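Local coordinates for amidase (Bacillus anthracis, PDB 5EWQ), which probably hydrolyses carboxylic amides to the corresponding acids and ammonia, as a member of the amidase signature family, at residues Leu245-Ser249 against Phe277-Gly282; Glu224-Val230 against Val456-Ala460; Ala447-Asn452 against Pro479-Val485. All blocks are in the same frame, centred on the assembly; numbering follows the deposited sequence.

Interaction 3 lies within the mixed sheet, joining strands 447-451 and 479-485; interaction 2 packs the loop after strand 219-223 on the start of helix 457-462; interaction 1 packs a loop on helix 270-280. Along the chain, interaction 1 falls between the two halves of interaction 2, whose second half separates those of interaction 3. The centre of interaction 2 lies about 12 Å from that of interaction 3, with Val230 CG1 3.7 Å from Val483 CG1; the centre of interaction 1 is about 17 Å from that of interaction 2, with Leu245 CD1 3.7 Å from Ala460 O, and about 22 Å from that of interaction 3. Interaction 2, with the probable catalytic loop, touches both others.

Interaction 1: residues Leu245-Ser249 against Phe277-Gly282; sequences LGRVS and FNAMIG
Val248 lays its CG2 methyl against three side chains at once: Phe277 CE1 at 3.9 Å, Met280 CE (a selenomethionine) at 3.8 Å and Ile281 CG2 at 4.1 Å. Val248 is extended (phi/psi -119/133), with chi1 t, and its CA lies 4.7 Å from that of Ile281. Phe277 (chi1 t) and Met280 (chi1 m, chi2 t) lie on helix 270-280, and Ile281 is extended (-67/163). In the amidase fold the segment 245-249 lies in the connection between strands 239-242 and 263-267, and here it packs on the helix that follows the second of them. Gly246 (134/-15) and Gly282 (149/-173) adopt angles that call for glycine. Arg247, chi1 t and chi2 p, adds aliphatic contact, its CG lying 3.9 Å from Phe277 CZ and 3.8 Å from Ile281 CG2, while its NH2 is hydrogen-bonded to Tyr301. Arg247 O receives a CA-H...O contact from Ile281 CA at 3.5 Å.

Interaction 2: residues Glu224-Val230 against Val456-Ala460; sequences ETTGSIV and VLLSA
Residues 224-230, following strand 219-223, carry the sequence Glu-Thr-Thr-Gly-Ser-Ile-Val, which matches the loop that bears the nucleophilic serine in amidase signature enzymes; the loop packs on the first turn of helix 457-462. Glu224, at phi/psi -141/127 and with chi1 and chi2 both t, extends its carboxylate into the curve of the loop, where OE2 accepts from Gly227 N at 2.8 Å and OE1 weakly from Ile229 N at 3.4 Å. The same OE2 lies 3.5 Å from Val456 CG1, forms a long, weak ion pair with Arg242 and has the carboxylate of Glu466 close by. Thr225 directs its side chain away, where OG1 is hydrogen-bonded to Asp261, and its backbone O packs against Ala460 CB at 3.7 Å. Thr226 (-151/89, chi1 m) has its CA 5.8 Å from that of Ala460 and brings CG2 to 4.2 Å from Leu457 CA. At Gly227 the chain turns with angles of 86/1, which favour glycine, and its N approaches Val456 CG1 to 3.4 Å. Ser228 OG is hydrogen-bonded to Ser204 OG, consistent with the nucleophile and cis-serine of a Ser-cisSer-Lys triad. Past Ile229 the backbone enters helix 230-235. The opposing helix begins with Ala460 N bonded to Val456 O at 3.0 Å, and Val456 (chi1 t) points toward the loop, its CG2 meeting Val230 CG2 at 4.2 Å.

Interaction 3: residues Ala447-Asn452 against Pro479-Val485; sequences ALVMIN and PVGAVFV
Apolar packing on the two faces of an antiparallel strand pair forms the heart of this contact. On one face Val449 (chi1 p) sets CG2 over the ring of Phe484 (chi1 m), a CH-pi contact 3.8 Å from the ring centroid, and reaches Ala482 CB at 3.9 Å; helix 491-503 packs on this side, Tyr501 meeting Phe484 edge-to-face. On the other, selenomethionine Met450 (chi1 p, chi2 t, chi3 p) brings its CE to Val483 CG1 at 3.7 Å and Val485 CG2 at 3.6 Å. Strands 447-451 and 479-485 run at 154° with axes 4.3 Å apart, neighbours in the mixed central sheet of the amidase fold. Leu448-Val485 and Met450-Val483 are hydrogen-bonded pairs; Val449-Phe484 and Ile451-Ala482 are non-hydrogen-bonded. Leu448 N gives to Val485 O at 2.9 Å and Val485 N to Leu448 O at a very short 2.4 Å; Met450 N reaches Val483 O at 2.8 Å, and Val483 N reaches Met450 O at 3.0 Å. At the polar edge Asn452 leaves the strand conformation (phi/psi 55/-129), yet its N bonds Gly481 O at 3.0 Å and Gly481 N bonds its OD1 at 3.3 Å. The side-chain carbonyl oxygen of Asn452 thus stands in for a backbone carbonyl, prolonging the ladder by one step where the strand itself has ended.

Interaction 1: residues Leu245-Ser249 against Phe277-Gly282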
ATOM      1  N   LEU A 245       3.923  -3.738 -13.842  1.00 87.71           N
ATOM      2  CA  LEU A 245       3.885  -5.188 -13.696  1.00 94.18           C
ATOM      3  C   LEU A 245       5.176  -5.817 -14.206  1.00 90.70           C
ATOM      4  O   LEU A 245       5.330  -6.067 -15.401  1.00 85.10           O
ATOM      5  CB  LEU A 245       2.680  -5.774 -14.432  1.00 90.17           C
ATOM      6  CG  LEU A 245       1.317  -5.506 -13.791  1.00 71.16           C
ATOM      7  CD1 LEU A 245       0.202  -6.156 -14.594  1.00 61.69           C
ATOM      8  CD2 LEU A 245       1.298  -5.994 -12.350  1.00 55.96           C
ATOM      9  N   GLY A 246       6.101  -6.064 -13.284  1.00 92.37           N
ATOM     10  CA  GLY A 246       7.400  -6.615 -13.620  1.00 84.49           C
ATOM     11  C   GLY A 246       8.513  -5.872 -12.908  1.00 72.33           C
ATOM     12  O   GLY A 246       9.647  -6.345 -12.836  1.00 78.51           O
ATOM     13  N   ARG A 247       8.180  -4.702 -12.374  1.00 57.62           N
ATOM     14  CA  ARG A 247       9.150  -3.864 -11.680  1.00 55.74           C
ATOM     15  C   ARG A 247       9.490  -4.434 -10.305  1.00 62.19           C
ATOM     16  O   ARG A 247      10.651  -4.448  -9.897  1.00 69.27           O
ATOM     17  CB  ARG A 247       8.613  -2.439 -11.535  1.00 56.64           C
ATOM     18  CG  ARG A 247       9.683  -1.362 -11.470  1.00 60.79           C
ATOM     19  CD  ARG A 247      10.265  -1.086 -12.848  1.00 63.41           C
ATOM     20  NE  ARG A 247      11.068   0.133 -12.870  1.00 62.48           N
ATOM     21  CZ  ARG A 247      11.571   0.676 -13.974  1.00 74.77           C
ATOM     22  NH1 ARG A 247      11.355   0.108 -15.152  1.00 70.86           N
ATOM     23  NH2 ARG A 247      12.290   1.789 -13.900  1.00 84.37           N
ATOM     24  N   VAL A 248       8.465  -4.905  -9.599  1.00 61.96           N
ATOM     25  CA  VAL A 248       8.630  -5.420  -8.244  1.00 59.18           C
ATOM     26  C   VAL A 248       8.215  -6.888  -8.150  1.00 59.08           C
ATOM     27  O   VAL A 248       7.156  -7.274  -8.643  1.00 69.70           O
ATOM     28  CB  VAL A 248       7.809  -4.591  -7.234  1.00 46.35           C
ATOM     29  CG1 VAL A 248       7.937  -5.167  -5.833  1.00 44.64           C
ATOM     30  CG2 VAL A 248       8.256  -3.138  -7.258  1.00 51.60           C
ATOM     31  N   SER A 249       9.059  -7.699  -7.517  1.00 48.89           N
ATOM     32  CA  SER A 249       8.783  -9.123  -7.355  1.00 48.36           C
ATOM     33  C   SER A 249       7.631  -9.374  -6.386  1.00 54.93           C
ATOM     34  O   SER A 249       7.478  -8.664  -5.391  1.00 53.08           O
ATOM     35  CB  SER A 249      10.037  -9.856  -6.873  1.00 50.09           C
ATOM     36  OG  SER A 249       9.764 -11.225  -6.632  1.00 62.80           O
ATOM     37  N   PHE A 277      10.911   2.792  -2.638  1.00 49.50           N
ATOM     38  CA  PHE A 277      10.763   2.146  -3.938  1.00 50.07           C
ATOM     39  C   PHE A 277      12.106   1.701  -4.515  1.00 67.76           C
ATOM     40  O   PHE A 277      12.156   0.864  -5.417  1.00 72.04           O
ATOM     41  CB  PHE A 277      10.053   3.090  -4.911  1.00 50.33           C
ATOM     42  CG  PHE A 277       9.685   2.454  -6.221  1.00 50.77           C
ATOM     43  CD1 PHE A 277       8.835   1.361  -6.261  1.00 48.69           C
ATOM     44  CD2 PHE A 277      10.173   2.961  -7.413  1.00 53.48           C
ATOM     45  CE1 PHE A 277       8.490   0.777  -7.466  1.00 53.96           C
ATOM     46  CE2 PHE A 277       9.831   2.383  -8.621  1.00 55.62           C
ATOM     47  CZ  PHE A 277       8.986   1.291  -8.647  1.00 52.12           C
ATOM     48  N   ASN A 278      13.191   2.259  -3.986  1.00 74.05           N
ATOM     49  CA  ASN A 278      14.532   1.916  -4.446  1.00 76.08           C
ATOM     50  C   ASN A 278      14.938   0.490  -4.084  1.00 77.59           C
ATOM     51  O   ASN A 278      15.655  -0.167  -4.837  1.00 88.78           O
ATOM     52  CB  ASN A 278      15.557   2.898  -3.875  1.00 70.65           C
ATOM     53  CG  ASN A 278      15.469   4.271  -4.512  1.00 68.27           C
ATOM     54  OD1 ASN A 278      15.082   4.406  -5.672  1.00 66.31           O
ATOM     55  ND2 ASN A 278      15.834   5.299  -3.755  1.00 62.92           N
ATOM     56  N   ALA A 279      14.478   0.016  -2.930  1.00 71.25           N
ATOM     57  CA  ALA A 279      14.879  -1.297  -2.434  1.00 69.65           C
ATOM     58  C   ALA A 279      13.885  -2.392  -2.805  1.00 55.99           C
ATOM     59  O   ALA A 279      14.201  -3.578  -2.719  1.00 53.65           O
ATOM     60  CB  ALA A 279      15.064  -1.255  -0.926  1.00 61.71           C
HETATM   61  N   MSE A 280      12.683  -1.999  -3.211  1.00 57.29           N
HETATM   62  CA  MSE A 280      11.657  -2.970  -3.574  1.00 56.22           C
HETATM   63  C   MSE A 280      11.898  -3.537  -4.968  1.00 60.32           C
HETATM   64  O   MSE A 280      11.707  -4.731  -5.204  1.00 58.13           O
HETATM   65  CB  MSE A 280      10.267  -2.341  -3.506  1.00 46.82           C
HETATM   66  CG  MSE A 280       9.906  -1.744  -2.157  1.00 44.88           C
HETATM   67 SE   MSE A 280       8.022  -1.250  -2.112  0.84 65.81          SE
HETATM   68  CE  MSE A 280       7.686  -1.297  -4.032  1.00 69.28           C
ATOM     69  N   ILE A 281      12.316  -2.674  -5.889  1.00 53.35           N
ATOM     70  CA  ILE A 281      12.567  -3.085  -7.265  1.00 55.56           C
ATOM     71  C   ILE A 281      13.763  -4.023  -7.357  1.00 72.25           C
ATOM     72  O   ILE A 281      14.569  -4.112  -6.430  1.00 78.18           O
ATOM     73  CB  ILE A 281      12.814  -1.873  -8.181  1.00 59.84           C
ATOM     74  CG1 ILE A 281      14.077  -1.125  -7.746  1.00 70.19           C
ATOM     75  CG2 ILE A 281      11.612  -0.950  -8.174  1.00 64.31           C
ATOM     76  CD1 ILE A 281      14.402   0.080  -8.605  1.00 76.46           C
ATOM     77  N   GLY A 282      13.873  -4.720  -8.482  1.00 63.80           N
ATOM     78  CA  GLY A 282      14.972  -5.642  -8.700  1.00 69.97           C
ATOM     79  C   GLY A 282      14.575  -6.814  -9.574  1.00 79.24           C
ATOM     80  O   GLY A 282      13.469  -6.852 -10.116  1.00 77.27           O
TER

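Interaction 2: residues Glu224-Val230 against Val456-Ala460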
ATOM      1  N   GLU A 224      -1.496  -4.317  -4.564  1.00 41.20           N
ATOM      2  CA  GLU A 224      -2.649  -3.918  -5.361  1.00 35.16           C
ATOM      3  C   GLU A 224      -2.950  -4.879  -6.504  1.00 36.99           C
ATOM      4  O   GLU A 224      -2.078  -5.201  -7.310  1.00 47.99           O
ATOM      5  CB  GLU A 224      -2.451  -2.512  -5.930  1.00 32.79           C
ATOM      6  CG  GLU A 224      -3.513  -2.120  -6.946  1.00 38.92           C
ATOM      7  CD  GLU A 224      -3.381  -0.690  -7.428  1.00 54.75           C
ATOM      8  OE1 GLU A 224      -2.712   0.114  -6.747  1.00 63.97           O
ATOM      9  OE2 GLU A 224      -3.949  -0.372  -8.494  1.00 67.52           O
ATOM     10  N   THR A 225      -4.197  -5.333  -6.559  1.00 35.19           N
ATOM     11  CA  THR A 225      -4.700  -6.056  -7.716  1.00 43.12           C
ATOM     12  C   THR A 225      -5.406  -5.066  -8.635  1.00 44.33           C
ATOM     13  O   THR A 225      -5.117  -4.991  -9.829  1.00 45.49           O
ATOM     14  CB  THR A 225      -5.666  -7.182  -7.315  1.00 46.01           C
ATOM     15  OG1 THR A 225      -4.945  -8.198  -6.607  1.00 47.35           O
ATOM     16  CG2 THR A 225      -6.309  -7.795  -8.546  1.00 60.89           C
ATOM     17  N   THR A 226      -6.329  -4.300  -8.060  1.00 50.78           N
ATOM     18  CA  THR A 226      -7.011  -3.235  -8.784  1.00 41.94           C
ATOM     19  C   THR A 226      -7.421  -2.113  -7.831  1.00 48.40           C
ATOM     20  O   THR A 226      -8.519  -2.125  -7.274  1.00 55.29           O
ATOM     21  CB  THR A 226      -8.257  -3.754  -9.526  1.00 42.25           C
ATOM     22  OG1 THR A 226      -7.895  -4.865 -10.356  1.00 54.78           O
ATOM     23  CG2 THR A 226      -8.855  -2.657 -10.396  1.00 48.85           C
ATOM     24  N   GLY A 227      -6.523  -1.151  -7.642  1.00 37.69           N
ATOM     25  CA  GLY A 227      -6.800   0.009  -6.814  1.00 31.34           C
ATOM     26  C   GLY A 227      -6.531  -0.180  -5.333  1.00 45.08           C
ATOM     27  O   GLY A 227      -6.740   0.737  -4.543  1.00 49.51           O
ATOM     28  N   SER A 228      -6.048  -1.359  -4.952  1.00 37.23           N
ATOM     29  CA  SER A 228      -5.862  -1.681  -3.539  1.00 27.20           C
ATOM     30  C   SER A 228      -4.755  -0.867  -2.866  1.00 28.74           C
ATOM     31  O   SER A 228      -4.559  -0.974  -1.658  1.00 26.40           O
ATOM     32  CB  SER A 228      -5.579  -3.176  -3.368  1.00 34.91           C
ATOM     33  OG  SER A 228      -6.762  -3.942  -3.531  1.00 42.02           O
ATOM     34  N   ILE A 229      -4.040  -0.051  -3.635  1.00 35.38           N
ATOM     35  CA  ILE A 229      -3.011   0.812  -3.064  1.00 29.70           C
ATOM     36  C   ILE A 229      -3.388   2.287  -3.184  1.00 30.35           C
ATOM     37  O   ILE A 229      -3.351   3.024  -2.198  1.00 29.91           O
ATOM     38  CB  ILE A 229      -1.638   0.584  -3.734  1.00 42.82           C
ATOM     39  CG1 ILE A 229      -1.011  -0.715  -3.229  1.00 45.78           C
ATOM     40  CG2 ILE A 229      -0.699   1.744  -3.445  1.00 32.64           C
ATOM     41  CD1 ILE A 229       0.337  -1.020  -3.844  1.00 33.88           C
ATOM     42  N   VAL A 230      -3.761   2.709  -4.387  1.00 31.60           N
ATOM     43  CA  VAL A 230      -4.033   4.118  -4.650  1.00 32.63           C
ATOM     44  C   VAL A 230      -5.347   4.601  -4.030  1.00 42.36           C
ATOM     45  O   VAL A 230      -5.504   5.790  -3.754  1.00 43.62           O
ATOM     46  CB  VAL A 230      -4.061   4.409  -6.165  1.00 34.58           C
ATOM     47  CG1 VAL A 230      -2.696   4.140  -6.776  1.00 40.39           C
ATOM     48  CG2 VAL A 230      -5.130   3.576  -6.857  1.00 37.03           C
ATOM     49  N   VAL A 456      -9.075   2.980 -12.424  1.00 47.24           N
ATOM     50  CA  VAL A 456      -7.931   2.136 -12.093  1.00 46.10           C
ATOM     51  C   VAL A 456      -7.932   0.846 -12.909  1.00 47.37           C
ATOM     52  O   VAL A 456      -6.884   0.234 -13.122  1.00 75.78           O
ATOM     53  CB  VAL A 456      -7.913   1.785 -10.591  1.00 58.57           C
ATOM     54  CG1 VAL A 456      -6.586   1.150 -10.204  1.00 68.52           C
ATOM     55  CG2 VAL A 456      -8.156   3.026  -9.764  1.00 42.06           C
ATOM     56  N   LEU A 457      -9.114   0.449 -13.372  1.00 48.46           N
ATOM     57  CA  LEU A 457      -9.296  -0.805 -14.101  1.00 54.77           C
ATOM     58  C   LEU A 457      -8.341  -0.964 -15.281  1.00 56.11           C
ATOM     59  O   LEU A 457      -7.748  -2.026 -15.470  1.00 53.80           O
ATOM     60  CB  LEU A 457     -10.740  -0.918 -14.597  1.00 51.39           C
ATOM     61  CG  LEU A 457     -11.064  -2.121 -15.485  1.00 53.44           C
ATOM     62  CD1 LEU A 457     -10.763  -3.422 -14.760  1.00 59.33           C
ATOM     63  CD2 LEU A 457     -12.515  -2.080 -15.942  1.00 55.21           C
ATOM     64  N   LEU A 458      -8.187   0.096 -16.068  1.00 61.00           N
ATOM     65  CA  LEU A 458      -7.379   0.034 -17.280  1.00 64.29           C
ATOM     66  C   LEU A 458      -5.882   0.008 -16.983  1.00 70.98           C
ATOM     67  O   LEU A 458      -5.146  -0.809 -17.536  1.00 77.21           O
ATOM     68  CB  LEU A 458      -7.706   1.216 -18.193  1.00 66.62           C
ATOM     69  CG  LEU A 458      -9.178   1.365 -18.583  1.00 74.75           C
ATOM     70  CD1 LEU A 458      -9.364   2.520 -19.552  1.00 78.18           C
ATOM     71  CD2 LEU A 458      -9.710   0.074 -19.179  1.00 83.65           C
ATOM     72  N   SER A 459      -5.435   0.905 -16.109  1.00 54.35           N
ATOM     73  CA  SER A 459      -4.014   1.032 -15.801  1.00 59.61           C
ATOM     74  C   SER A 459      -3.470  -0.182 -15.052  1.00 66.47           C
ATOM     75  O   SER A 459      -2.281  -0.492 -15.139  1.00 72.34           O
ATOM     76  CB  SER A 459      -3.760   2.305 -14.989  1.00 63.46           C
ATOM     77  OG  SER A 459      -4.526   2.316 -13.797  1.00 59.11           O
ATOM     78  N   ALA A 460      -4.341  -0.866 -14.317  1.00 50.06           N
ATOM     79  CA  ALA A 460      -3.937  -2.043 -13.555  1.00 48.28           C
ATOM     80  C   ALA A 460      -3.730  -3.245 -14.473  1.00 62.30           C
ATOM     81  O   ALA A 460      -2.752  -3.981 -14.334  1.00 63.15           O
ATOM     82  CB  ALA A 460      -4.971  -2.364 -12.487  1.00 45.84           C
TER

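Interaction 3: residues Ala447-Asn452 against Pro479-Val485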
ATOM      1  N   ALA A 447       1.258  12.168 -18.567  1.00 75.92           N
ATOM      2  CA  ALA A 447       0.565  11.444 -17.507  1.00 76.24           C
ATOM      3  C   ALA A 447      -0.927  11.753 -17.479  1.00 73.67           C
ATOM      4  O   ALA A 447      -1.381  12.736 -18.064  1.00 66.89           O
ATOM      5  CB  ALA A 447       1.190  11.764 -16.156  1.00 76.41           C
ATOM      6  N   LEU A 448      -1.682  10.902 -16.793  1.00 74.61           N
ATOM      7  CA  LEU A 448      -3.120  11.089 -16.624  1.00 72.01           C
ATOM      8  C   LEU A 448      -3.474  11.147 -15.142  1.00 65.52           C
ATOM      9  O   LEU A 448      -3.062  10.284 -14.369  1.00 72.08           O
ATOM     10  CB  LEU A 448      -3.896   9.961 -17.309  1.00 66.54           C
ATOM     11  CG  LEU A 448      -4.482  10.216 -18.699  1.00 70.00           C
ATOM     12  CD1 LEU A 448      -3.444  10.796 -19.643  1.00 68.17           C
ATOM     13  CD2 LEU A 448      -5.058   8.928 -19.269  1.00 65.52           C
ATOM     14  N   VAL A 449      -4.239  12.160 -14.747  1.00 57.87           N
ATOM     15  CA  VAL A 449      -4.614  12.322 -13.347  1.00 58.51           C
ATOM     16  C   VAL A 449      -6.100  12.023 -13.132  1.00 59.59           C
ATOM     17  O   VAL A 449      -6.940  12.337 -13.976  1.00 64.31           O
ATOM     18  CB  VAL A 449      -4.280  13.748 -12.836  1.00 55.68           C
ATOM     19  CG1 VAL A 449      -5.120  14.796 -13.554  1.00 59.17           C
ATOM     20  CG2 VAL A 449      -4.466  13.842 -11.327  1.00 52.79           C
HETATM   21  N   MSE A 450      -6.414  11.393 -12.004  1.00 53.29           N
HETATM   22  CA  MSE A 450      -7.790  11.036 -11.680  1.00 50.42           C
HETATM   23  C   MSE A 450      -8.127  11.420 -10.244  1.00 48.18           C
HETATM   24  O   MSE A 450      -7.236  11.716  -9.447  1.00 47.09           O
HETATM   25  CB  MSE A 450      -8.016   9.537 -11.882  1.00 49.64           C
HETATM   26  CG  MSE A 450      -7.682   8.702 -10.655  1.00 46.78           C
HETATM   27 SE   MSE A 450      -7.729   6.783 -10.981  0.77 63.51          SE
HETATM   28  CE  MSE A 450      -5.988   6.596 -11.828  1.00 54.22           C
ATOM     29  N   ILE A 451      -9.415  11.414  -9.920  1.00 47.75           N
ATOM     30  CA  ILE A 451      -9.858  11.625  -8.547  1.00 45.75           C
ATOM     31  C   ILE A 451     -10.135  10.281  -7.880  1.00 56.05           C
ATOM     32  O   ILE A 451     -10.962   9.506  -8.360  1.00 57.53           O
ATOM     33  CB  ILE A 451     -11.120  12.503  -8.480  1.00 46.71           C
ATOM     34  CG1 ILE A 451     -10.824  13.903  -9.019  1.00 48.80           C
ATOM     35  CG2 ILE A 451     -11.637  12.584  -7.053  1.00 44.78           C
ATOM     36  CD1 ILE A 451     -11.995  14.856  -8.917  1.00 50.31           C
ATOM     37  N   ASN A 452      -9.435  10.018  -6.779  1.00 47.34           N
ATOM     38  CA  ASN A 452      -9.539   8.749  -6.060  1.00 39.62           C
ATOM     39  C   ASN A 452      -9.265   7.547  -6.963  1.00 44.04           C
ATOM     40  O   ASN A 452      -8.258   7.511  -7.668  1.00 40.98           O
ATOM     41  CB  ASN A 452     -10.914   8.613  -5.403  1.00 38.94           C
ATOM     42  CG  ASN A 452     -11.172   9.687  -4.364  1.00 53.05           C
ATOM     43  OD1 ASN A 452     -10.239  10.240  -3.782  1.00 51.32           O
ATOM     44  ND2 ASN A 452     -12.443   9.987  -4.124  1.00 58.24           N
ATOM     45  N   PRO A 479     -10.959  12.887   3.071  1.00 34.90           N
ATOM     46  CA  PRO A 479      -9.765  12.964   2.222  1.00 43.91           C
ATOM     47  C   PRO A 479     -10.032  12.616   0.759  1.00 35.43           C
ATOM     48  O   PRO A 479     -10.718  11.640   0.461  1.00 34.87           O
ATOM     49  CB  PRO A 479      -8.820  11.937   2.857  1.00 32.97           C
ATOM     50  CG  PRO A 479      -9.265  11.848   4.274  1.00 32.04           C
ATOM     51  CD  PRO A 479     -10.754  11.995   4.225  1.00 32.51           C
ATOM     52  N   VAL A 480      -9.489  13.429  -0.141  1.00 36.97           N
ATOM     53  CA  VAL A 480      -9.575  13.170  -1.572  1.00 42.58           C
ATOM     54  C   VAL A 480      -8.184  13.248  -2.187  1.00 53.70           C
ATOM     55  O   VAL A 480      -7.482  14.245  -2.023  1.00 58.39           O
ATOM     56  CB  VAL A 480     -10.509  14.171  -2.282  1.00 42.00           C
ATOM     57  CG1 VAL A 480     -10.368  14.055  -3.793  1.00 41.58           C
ATOM     58  CG2 VAL A 480     -11.952  13.946  -1.853  1.00 39.76           C
ATOM     59  N   GLY A 481      -7.786  12.193  -2.888  1.00 50.75           N
ATOM     60  CA  GLY A 481      -6.466  12.143  -3.487  1.00 43.52           C
ATOM     61  C   GLY A 481      -6.487  12.249  -4.998  1.00 49.72           C
ATOM     62  O   GLY A 481      -7.506  11.991  -5.640  1.00 42.30           O
ATOM     63  N   ALA A 482      -5.352  12.640  -5.566  1.00 57.02           N
ATOM     64  CA  ALA A 482      -5.191  12.695  -7.011  1.00 49.42           C
ATOM     65  C   ALA A 482      -4.221  11.613  -7.463  1.00 45.48           C
ATOM     66  O   ALA A 482      -3.027  11.678  -7.171  1.00 53.51           O
ATOM     67  CB  ALA A 482      -4.706  14.067  -7.445  1.00 46.64           C
ATOM     68  N   VAL A 483      -4.738  10.615  -8.172  1.00 51.15           N
ATOM     69  CA  VAL A 483      -3.917   9.493  -8.615  1.00 46.49           C
ATOM     70  C   VAL A 483      -3.460   9.674 -10.058  1.00 47.22           C
ATOM     71  O   VAL A 483      -4.277   9.846 -10.962  1.00 56.20           O
ATOM     72  CB  VAL A 483      -4.673   8.159  -8.485  1.00 48.77           C
ATOM     73  CG1 VAL A 483      -3.784   7.005  -8.919  1.00 47.00           C
ATOM     74  CG2 VAL A 483      -5.149   7.961  -7.056  1.00 42.28           C
ATOM     75  N   PHE A 484      -2.147   9.629 -10.263  1.00 53.64           N
ATOM     76  CA  PHE A 484      -1.564   9.854 -11.581  1.00 53.91           C
ATOM     77  C   PHE A 484      -1.247   8.546 -12.301  1.00 53.29           C
ATOM     78  O   PHE A 484      -0.667   7.632 -11.718  1.00 55.42           O
ATOM     79  CB  PHE A 484      -0.290  10.696 -11.464  1.00 52.01           C
ATOM     80  CG  PHE A 484      -0.530  12.094 -10.971  1.00 52.25           C
ATOM     81  CD1 PHE A 484      -0.598  12.364  -9.615  1.00 50.13           C
ATOM     82  CD2 PHE A 484      -0.678  13.142 -11.866  1.00 56.12           C
ATOM     83  CE1 PHE A 484      -0.817  13.650  -9.159  1.00 50.56           C
ATOM     84  CE2 PHE A 484      -0.897  14.430 -11.416  1.00 55.16           C
ATOM     85  CZ  PHE A 484      -0.966  14.684 -10.061  1.00 53.06           C
ATOM     86  N   VAL A 485      -1.629   8.466 -13.573  1.00 61.39           N
ATOM     87  CA  VAL A 485      -1.283   7.321 -14.407  1.00 55.17           C
ATOM     88  C   VAL A 485      -0.095   7.654 -15.301  1.00 62.40           C
ATOM     89  O   VAL A 485      -0.178   8.538 -16.153  1.00 72.66           O
ATOM     90  CB  VAL A 485      -2.461   6.870 -15.289  1.00 55.76           C
ATOM     91  CG1 VAL A 485      -2.004   5.819 -16.289  1.00 57.58           C
ATOM     92  CG2 VAL A 485      -3.589   6.336 -14.432  1.00 53.21           C
TER